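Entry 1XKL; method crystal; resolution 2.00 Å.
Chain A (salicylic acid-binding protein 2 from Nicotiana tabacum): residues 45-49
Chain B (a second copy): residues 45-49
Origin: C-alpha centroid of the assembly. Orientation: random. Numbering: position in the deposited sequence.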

# COMPACT_ATOMS: atom_id res chain seq x y z
N ASP A 45 -9.90 19.12 11.66
CA ASP A 45 -11.26 19.07 11.14
C ASP A 45 -11.34 17.86 10.22
O ASP A 45 -10.49 17.67 9.35
CB ASP A 45 -11.59 20.34 10.33
CG ASP A 45 -13.08 20.46 10.02
OD1 ASP A 45 -13.85 20.85 10.92
OD2 ASP A 45 -13.48 20.15 8.88
N LEU A 46 -12.37 17.04 10.40
CA LEU A 46 -12.55 15.81 9.62
C LEU A 46 -13.09 16.00 8.21
O LEU A 46 -13.15 15.04 7.44
CB LEU A 46 -13.44 14.84 10.39
CG LEU A 46 -12.93 14.39 11.78
CD1 LEU A 46 -14.06 13.74 12.58
CD2 LEU A 46 -11.76 13.43 11.59
N ARG A 47 -13.52 17.21 7.86
CA ARG A 47 -14.03 17.44 6.51
C ARG A 47 -12.86 17.41 5.52
O ARG A 47 -11.72 17.69 5.90
CB ARG A 47 -14.76 18.79 6.43
CG ARG A 47 -16.21 18.76 6.91
CD ARG A 47 -16.76 20.15 7.20
NE ARG A 47 -16.14 20.72 8.39
CZ ARG A 47 -16.68 21.68 9.13
NH1 ARG A 47 -17.85 22.21 8.81
NH2 ARG A 47 -16.04 22.10 10.21
N LYS A 48 -13.16 17.05 4.28
CA LYS A 48 -12.17 16.99 3.21
C LYS A 48 -12.32 18.21 2.32
O LYS A 48 -13.42 18.75 2.17
CB LYS A 48 -12.37 15.73 2.36
CG LYS A 48 -12.16 14.42 3.11
CD LYS A 48 -12.47 13.22 2.22
CE LYS A 48 -12.30 11.91 2.98
NZ LYS A 48 -13.18 11.82 4.19
N ILE A 49 -11.22 18.64 1.71
CA ILE A 49 -11.23 19.80 0.84
C ILE A 49 -12.23 19.66 -0.31
O ILE A 49 -12.80 20.65 -0.76
CB ILE A 49 -9.82 20.06 0.26
CG1 ILE A 49 -9.84 21.33 -0.59
CG2 ILE A 49 -9.37 18.87 -0.56
CD1 ILE A 49 -10.22 22.59 0.18
N ASP B 45 -4.42 12.39 9.33
CA ASP B 45 -5.08 11.27 8.67
C ASP B 45 -6.58 11.53 8.62
O ASP B 45 -7.15 12.02 9.60
CB ASP B 45 -4.81 9.95 9.41
CG ASP B 45 -5.27 8.75 8.61
OD1 ASP B 45 -4.52 8.32 7.70
OD2 ASP B 45 -6.37 8.24 8.88
N LEU B 46 -7.22 11.21 7.51
CA LEU B 46 -8.66 11.47 7.34
C LEU B 46 -9.60 10.42 7.92
O LEU B 46 -10.81 10.63 7.96
CB LEU B 46 -8.99 11.67 5.86
CG LEU B 46 -8.48 12.96 5.21
CD1 LEU B 46 -8.84 12.96 3.74
CD2 LEU B 46 -9.07 14.17 5.92
N ARG B 47 -9.06 9.29 8.35
CA ARG B 47 -9.91 8.26 8.93
C ARG B 47 -10.36 8.73 10.30
O ARG B 47 -9.67 9.50 10.97
CB ARG B 47 -9.14 6.94 9.04
CG ARG B 47 -9.11 6.15 7.75
CD ARG B 47 -8.04 5.07 7.78
NE ARG B 47 -6.71 5.66 7.66
CZ ARG B 47 -5.67 5.03 7.13
NH1 ARG B 47 -5.79 3.79 6.69
NH2 ARG B 47 -4.50 5.66 7.03
N LYS B 48 -11.54 8.28 10.70
CA LYS B 48 -12.12 8.61 12.00
C LYS B 48 -11.87 7.43 12.94
O LYS B 48 -11.65 6.31 12.49
CB LYS B 48 -13.63 8.83 11.86
CG LYS B 48 -14.00 9.96 10.93
CD LYS B 48 -15.48 9.98 10.61
CE LYS B 48 -15.82 11.14 9.68
NZ LYS B 48 -15.01 11.12 8.43
N ILE B 49 -11.89 7.71 14.23
CA ILE B 49 -11.64 6.68 15.24
C ILE B 49 -12.66 5.53 15.15
O ILE B 49 -12.30 4.36 15.33
CB ILE B 49 -11.68 7.29 16.67
CG1 ILE B 49 -11.37 6.20 17.71
CG2 ILE B 49 -13.02 7.95 16.93
CD1 ILE B 49 -10.02 5.54 17.51
O HOH W 1 -12.63 12.48 6.81
O HOH W 2 -12.77 9.50 6.74

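The contact between the two copies is small, burying 283 Å² over both sides, and is built mainly from Leu A46, Lys A48, Leu B46 and Lys B48. The backbones come closest at Leu A46 and Leu B46, whose CA atoms lie 6.3 Å apart. No direct hydrogen bond joins the stretches; the direct contacts are van der Waals in character, and the polar link runs through water.

Leu B46 has the largest covered area, 80 Å². Its CA-to-CB bond points sideways to chain A, but the m,t rotamer brings the end of the side chain nearer, and its CD1 lies 3.7 Å from CG of Lys A48, the closest approach between the stretches. The lysine thus offers the aliphatic part of its chain to the leucine, while its ammonium group is left for polar partners. The other methyl, CD2 of Leu B46, rests more loosely over the chain A backbone, 4.4 Å from O of Leu A46 and also 4.4 Å from O of Arg A47.

Leu A46, with 77 Å² covered, repeats the arrangement in the other direction. It too adopts m,t, and its CD1 packs 4.1 Å from CG of Lys B48, while its CD2 lies 4.5 Å from O of Arg B47. The exchange is therefore reciprocal but not exact, since the Leu A46 pairing with lysine is 0.4 Å longer than its counterpart.

Both lysines share the m,t,t,p conformation, extended through chi3 and turned at chi4. Their NZ atoms meet a water between the chains. Water 1 accepts from NZ of Lys A48 at 2.8 Å and, weakly, from NZ of Lys B48 at 3.2 Å; it also lies within hydrogen-bonding distance of O of Leu A46 (2.7 Å) and O of Leu B46 (2.8 Å). Water 2 lies closer to chain B: it is 2.6 Å from O of Leu B46, with weak bonds from NZ of Lys B48 at 3.2 Å and NZ of Lys A48 at 3.5 Å.

Arg A47, Asp A45 and their chain B equivalents, Arg B47 and Asp B45, contribute little surface, and their charges are paired within each chain. NH2 of Arg A47 forms a salt bridge with OD1 of Asp A45 at 2.6 Å, and NE of Arg A47 donates to OD2 of Asp A45 at 2.8 Å. In chain B, NH2 of Arg B47 and OD1 of Asp B45 are 2.7 Å apart in the equivalent salt bridge.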